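PDB 4EZB: phosphogluconate dehydrogenase NAD-binding putative C-terminal domain-containing protein from Sinorhizobium meliloti, which is of unknown function but probably acts as an NAD(P)-dependent oxidoreductase related to the 6-phosphogluconate and beta-hydroxyacid dehydrogenases. Local coordinates for residues 193-206 with 256-270. Residues are numbered along the deposited sequence; the frame is centred on the assembly and turned at random.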
loop_
_atom_site.group_PDB
_atom_site.type_symbol
_atom_site.label_atom_id
_atom_site.label_comp_id
_atom_site.label_asym_id
_atom_site.label_seq_id
_atom_site.Cartn_x
_atom_site.Cartn_y
_atom_site.Cartn_z
ATOM N N SER A 193 15.906 12.057 2.084
ATOM C CA SER A 193 15.003 11.560 1.060
ATOM C C SER A 193 14.786 10.069 1.217
ATOM O O SER A 193 13.664 9.609 1.243
ATOM C CB SER A 193 15.532 11.869 -0.324
ATOM O OG SER A 193 15.306 13.248 -0.581
ATOM N N LEU A 194 15.873 9.335 1.357
ATOM C CA LEU A 194 15.832 7.901 1.556
ATOM C C LEU A 194 15.037 7.485 2.824
ATOM O O LEU A 194 14.211 6.574 2.770
ATOM C CB LEU A 194 17.266 7.378 1.612
ATOM C CG LEU A 194 17.520 5.887 1.679
ATOM C CD1 LEU A 194 16.618 5.197 0.692
ATOM C CD2 LEU A 194 18.962 5.610 1.307
ATOM N N LYS A 195 15.290 8.162 3.938
ATOM C CA LYS A 195 14.586 7.912 5.194
ATOM C C LYS A 195 13.073 8.126 5.029
ATOM O O LYS A 195 12.261 7.274 5.407
ATOM C CB LYS A 195 15.128 8.830 6.301
ATOM C CG LYS A 195 14.311 8.764 7.580
ATOM C CD LYS A 195 14.948 9.521 8.730
ATOM C CE LYS A 195 13.999 9.570 9.918
ATOM N NZ LYS A 195 14.629 10.190 11.117
HETATM N N MSE A 196 12.716 9.257 4.434
HETATM C CA MSE A 196 11.326 9.626 4.203
HETATM C C MSE A 196 10.595 8.723 3.239
HETATM O O MSE A 196 9.457 8.315 3.510
HETATM C CB MSE A 196 11.303 11.038 3.654
HETATM C CG MSE A 196 10.354 11.863 4.500
HETATM SE SE MSE A 196 11.284 12.672 6.039
HETATM C CE MSE A 196 12.752 13.587 5.095
ATOM N N ILE A 197 11.212 8.422 2.102
ATOM C CA ILE A 197 10.568 7.550 1.114
ATOM C C ILE A 197 10.356 6.108 1.634
ATOM O O ILE A 197 9.367 5.447 1.306
ATOM C CB ILE A 197 11.319 7.594 -0.227
ATOM C CG1 ILE A 197 11.181 9.004 -0.833
ATOM C CG2 ILE A 197 10.753 6.579 -1.218
ATOM C CD1 ILE A 197 12.245 9.333 -1.868
ATOM N N ARG A 198 11.288 5.645 2.453
ATOM C CA ARG A 198 11.249 4.325 3.060
ATOM C C ARG A 198 9.971 4.194 3.891
ATOM O O ARG A 198 9.420 3.101 4.012
ATOM C CB ARG A 198 12.475 4.153 3.957
ATOM C CG ARG A 198 12.534 2.853 4.730
ATOM C CD ARG A 198 13.741 2.794 5.662
ATOM N NE ARG A 198 13.642 1.641 6.557
ATOM C CZ ARG A 198 13.238 1.692 7.828
ATOM N NH1 ARG A 198 12.911 2.851 8.396
ATOM N NH2 ARG A 198 13.176 0.574 8.543
ATOM N N SER A 199 9.521 5.313 4.456
ATOM C CA SER A 199 8.259 5.384 5.211
ATOM C C SER A 199 7.036 5.092 4.390
ATOM O O SER A 199 6.052 4.565 4.910
ATOM C CB SER A 199 8.079 6.770 5.805
ATOM O OG SER A 199 8.507 6.765 7.140
ATOM N N VAL A 200 7.104 5.437 3.106
ATOM C CA VAL A 200 5.965 5.344 2.206
ATOM C C VAL A 200 5.500 3.912 2.018
ATOM O O VAL A 200 4.309 3.624 2.126
ATOM C CB VAL A 200 6.270 6.034 0.857
ATOM C CG1 VAL A 200 5.191 5.750 -0.188
ATOM C CG2 VAL A 200 6.408 7.523 1.098
HETATM N N MSE A 201 6.444 3.017 1.762
HETATM C CA MSE A 201 6.139 1.598 1.602
HETATM C C MSE A 201 5.669 0.991 2.896
HETATM O O MSE A 201 4.703 0.233 2.924
HETATM C CB MSE A 201 7.407 0.893 1.144
HETATM C CG MSE A 201 7.670 1.136 -0.344
HETATM SE SE MSE A 201 6.198 0.467 -1.492
HETATM C CE MSE A 201 5.857 -1.322 -0.716
ATOM N N ILE A 202 6.339 1.341 3.984
ATOM C CA ILE A 202 6.108 0.695 5.263
ATOM C C ILE A 202 4.766 1.122 5.866
ATOM O O ILE A 202 3.960 0.294 6.226
ATOM C CB ILE A 202 7.287 0.951 6.241
ATOM C CG1 ILE A 202 8.622 0.411 5.648
ATOM C CG2 ILE A 202 6.967 0.364 7.606
ATOM C CD1 ILE A 202 9.874 0.711 6.462
ATOM N N LYS A 203 4.545 2.420 5.948
ATOM C CA LYS A 203 3.290 2.973 6.436
ATOM C C LYS A 203 2.134 2.905 5.433
ATOM O O LYS A 203 0.942 2.988 5.826
ATOM C CB LYS A 203 3.507 4.430 6.849
ATOM C CG LYS A 203 3.910 4.605 8.314
ATOM C CD LYS A 203 5.390 4.375 8.552
ATOM C CE LYS A 203 5.905 5.206 9.724
ATOM N NZ LYS A 203 7.389 5.222 9.626
ATOM N N GLY A 204 2.491 2.812 4.155
ATOM C CA GLY A 204 1.539 2.604 3.085
ATOM C C GLY A 204 0.929 1.237 3.261
ATOM O O GLY A 204 -0.288 1.080 3.221
ATOM N N VAL A 205 1.772 0.239 3.466
ATOM C CA VAL A 205 1.269 -1.089 3.726
ATOM C C VAL A 205 0.376 -1.207 4.962
ATOM O O VAL A 205 -0.615 -1.951 4.964
ATOM C CB VAL A 205 2.421 -2.107 3.871
ATOM C CG1 VAL A 205 1.920 -3.376 4.532
ATOM C CG2 VAL A 205 2.985 -2.448 2.500
ATOM N N GLU A 206 0.776 -0.523 6.031
ATOM C CA GLU A 206 0.018 -0.505 7.264
ATOM C C GLU A 206 -1.361 0.121 7.025
ATOM O O GLU A 206 -2.380 -0.391 7.489
ATOM C CB GLU A 206 0.816 0.304 8.287
ATOM C CG GLU A 206 0.125 0.666 9.595
ATOM C CD GLU A 206 0.966 1.644 10.444
ATOM O OE1 GLU A 206 2.074 2.033 10.019
ATOM O OE2 GLU A 206 0.522 2.055 11.545
ATOM N N ARG A 256 3.749 7.972 14.049
ATOM C CA ARG A 256 3.709 7.380 12.697
ATOM C C ARG A 256 3.015 8.287 11.659
ATOM O O ARG A 256 3.389 8.293 10.470
ATOM C CB ARG A 256 3.062 5.984 12.728
ATOM C CG ARG A 256 3.890 4.947 13.485
ATOM C CD ARG A 256 3.204 3.593 13.584
ATOM N NE ARG A 256 3.344 2.809 12.359
ATOM C CZ ARG A 256 4.421 2.097 12.012
ATOM N NH1 ARG A 256 5.499 2.054 12.789
ATOM N NH2 ARG A 256 4.425 1.421 10.864
ATOM N N VAL A 257 2.017 9.052 12.117
ATOM C CA VAL A 257 1.361 10.069 11.288
ATOM C C VAL A 257 2.256 11.283 10.984
ATOM O O VAL A 257 2.173 11.850 9.886
ATOM C CB VAL A 257 0.035 10.530 11.921
ATOM C CG1 VAL A 257 -0.497 11.802 11.260
ATOM C CG2 VAL A 257 -0.983 9.416 11.825
ATOM N N THR A 258 3.084 11.686 11.955
ATOM C CA THR A 258 4.073 12.752 11.739
ATOM C C THR A 258 5.076 12.334 10.664
ATOM O O THR A 258 5.230 13.032 9.673
ATOM C CB THR A 258 4.838 13.133 13.024
ATOM O OG1 THR A 258 3.974 13.006 14.158
ATOM C CG2 THR A 258 5.345 14.567 12.931
ATOM N N GLU A 259 5.729 11.188 10.863
ATOM C CA GLU A 259 6.632 10.581 9.863
ATOM C C GLU A 259 6.034 10.522 8.443
ATOM O O GLU A 259 6.748 10.735 7.456
ATOM C CB GLU A 259 7.038 9.167 10.296
ATOM C CG GLU A 259 7.734 9.085 11.646
ATOM C CD GLU A 259 7.874 7.658 12.143
ATOM O OE1 GLU A 259 8.376 6.802 11.380
ATOM O OE2 GLU A 259 7.490 7.390 13.303
HETATM N N MSE A 260 4.732 10.224 8.357
HETATM C CA MSE A 260 3.990 10.194 7.079
HETATM C C MSE A 260 3.763 11.573 6.506
HETATM O O MSE A 260 3.924 11.769 5.298
HETATM C CB MSE A 260 2.646 9.460 7.221
HETATM C CG MSE A 260 2.226 8.742 5.932
HETATM SE SE MSE A 260 3.704 7.678 5.156
HETATM C CE MSE A 260 2.766 6.631 3.774
ATOM N N THR A 261 3.388 12.531 7.361
ATOM C CA THR A 261 3.162 13.926 6.948
ATOM C C THR A 261 4.428 14.547 6.357
ATOM O O THR A 261 4.365 15.285 5.373
ATOM C CB THR A 261 2.662 14.809 8.114
ATOM O OG1 THR A 261 1.659 14.109 8.859
ATOM C CG2 THR A 261 2.084 16.137 7.589
ATOM N N GLU A 262 5.571 14.237 6.962
ATOM C CA GLU A 262 6.862 14.700 6.474
ATOM C C GLU A 262 7.159 14.065 5.126
ATOM O O GLU A 262 7.617 14.755 4.211
ATOM C CB GLU A 262 7.968 14.372 7.474
ATOM C CG GLU A 262 7.971 15.253 8.714
ATOM C CD GLU A 262 8.425 14.507 9.961
ATOM O OE1 GLU A 262 9.084 13.446 9.833
ATOM O OE2 GLU A 262 8.110 14.976 11.078
ATOM N N ALA A 263 6.884 12.761 5.007
ATOM C CA ALA A 263 7.130 12.023 3.761
ATOM C C ALA A 263 6.350 12.564 2.555
ATOM O O ALA A 263 6.913 12.681 1.455
ATOM C CB ALA A 263 6.903 10.532 3.949
ATOM N N ALA A 264 5.078 12.908 2.762
ATOM C CA ALA A 264 4.270 13.577 1.735
ATOM C C ALA A 264 4.887 14.905 1.287
ATOM O O ALA A 264 4.923 15.200 0.091
ATOM C CB ALA A 264 2.835 13.788 2.217
ATOM N N GLU A 265 5.368 15.695 2.252
ATOM C CA GLU A 265 6.055 16.978 1.972
ATOM C C GLU A 265 7.379 16.786 1.208
ATOM O O GLU A 265 7.702 17.550 0.310
ATOM C CB GLU A 265 6.301 17.745 3.281
ATOM C CG GLU A 265 5.057 18.391 3.874
ATOM C CD GLU A 265 5.091 18.469 5.391
ATOM O OE1 GLU A 265 6.191 18.599 5.981
ATOM O OE2 GLU A 265 4.000 18.404 5.998
ATOM N N THR A 266 8.135 15.753 1.570
ATOM C CA THR A 266 9.368 15.392 0.863
ATOM C C THR A 266 9.090 15.051 -0.598
ATOM O O THR A 266 9.768 15.548 -1.507
ATOM C CB THR A 266 10.054 14.199 1.558
ATOM O OG1 THR A 266 10.481 14.599 2.862
ATOM C CG2 THR A 266 11.249 13.700 0.772
ATOM N N ILE A 267 8.076 14.227 -0.820
ATOM C CA ILE A 267 7.722 13.810 -2.166
ATOM C C ILE A 267 7.191 15.012 -2.938
ATOM O O ILE A 267 7.537 15.218 -4.097
ATOM C CB ILE A 267 6.695 12.657 -2.148
ATOM C CG1 ILE A 267 7.282 11.425 -1.453
ATOM C CG2 ILE A 267 6.253 12.293 -3.565
ATOM C CD1 ILE A 267 6.214 10.478 -0.951
ATOM N N GLU A 268 6.358 15.812 -2.284
ATOM C CA GLU A 268 5.854 17.025 -2.903
ATOM C C GLU A 268 7.013 17.936 -3.273
ATOM O O GLU A 268 7.032 18.509 -4.366
ATOM C CB GLU A 268 4.860 17.724 -1.982
ATOM C CG GLU A 268 3.454 17.153 -2.104
ATOM C CD GLU A 268 2.566 17.487 -0.924
ATOM O OE1 GLU A 268 2.818 18.506 -0.240
ATOM O OE2 GLU A 268 1.611 16.716 -0.682
ATOM N N SER A 269 7.993 18.028 -2.371
ATOM C CA SER A 269 9.183 18.853 -2.578
ATOM C C SER A 269 9.936 18.486 -3.861
ATOM O O SER A 269 10.746 19.271 -4.346
ATOM C CB SER A 269 10.110 18.809 -1.341
ATOM O OG SER A 269 11.105 17.795 -1.439
ATOM N N PHE A 270 9.665 17.299 -4.408
ATOM C CA PHE A 270 10.299 16.855 -5.664
ATOM C C PHE A 270 9.478 17.126 -6.921
ATOM O O PHE A 270 9.817 16.618 -7.998
ATOM C CB PHE A 270 10.630 15.355 -5.617
ATOM C CG PHE A 270 11.683 14.991 -4.613
ATOM C CD1 PHE A 270 12.896 15.680 -4.567
ATOM C CD2 PHE A 270 11.475 13.930 -3.732
ATOM C CE1 PHE A 270 13.866 15.337 -3.640
ATOM C CE2 PHE A 270 12.443 13.584 -2.808
ATOM C CZ PHE A 270 13.638 14.279 -2.767
#
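M196 and A263 meet where the helices of 193-206 and 256-268 come together, their axes 8.6 Å apart and inclined at 117°. A263 suits this place because its lone methyl lets the backbones close in, the CA atoms of M196 and A263 standing 4.9 Å apart; M196 CG lies 3.3 Å from A263 CA. The M196 chain, a selenomethionine, bends at chi2 and chi3 and thereby folds around T266 OG1, which donates to E262 O of its own helix. V200, whose branch supplies a compact methyl, continues the apolar layer with CG2 against I267 CD1 at 3.6 Å. Selenomethionine M260, though poorly ordered, enters as a knob among S199, V200, K203 and G204. P125 of helix 125-136 covers M196 and T266, while S277 of helix 275-291 touches V200 and I267.

The solvent side is the edge where K203 meets partly exposed E259, crossing it at about a right angle. Lysine suits this edge: its methylenes pack over one face of the R256 guanidinium, while NZ meets E259 OE1 at 2.6 Å from above the carboxylate plane, a salt bridge, and also donates to S199 OG. R256 and E206 form a buried ion pair at the end of the interface. Arginine can offer two N-H groups to a single oxygen: turned at chi3 (80°), R256 presents NE and NH2 side-on to E206 OE1, with NH2 at 2.6 Å. The two flat groups are 48° apart, and T249 holds E206 OE2. A leucine in place of R256 would probably leave the E206 carboxylate without its countercharge and K203 without the flat group beneath its methylenes.

Such steeply crossed helix packing belongs here to the all-helical C-terminal region that follows a Rossmann-like nucleotide-binding domain, an architecture consistent with the 6-phosphogluconate dehydrogenase-like family.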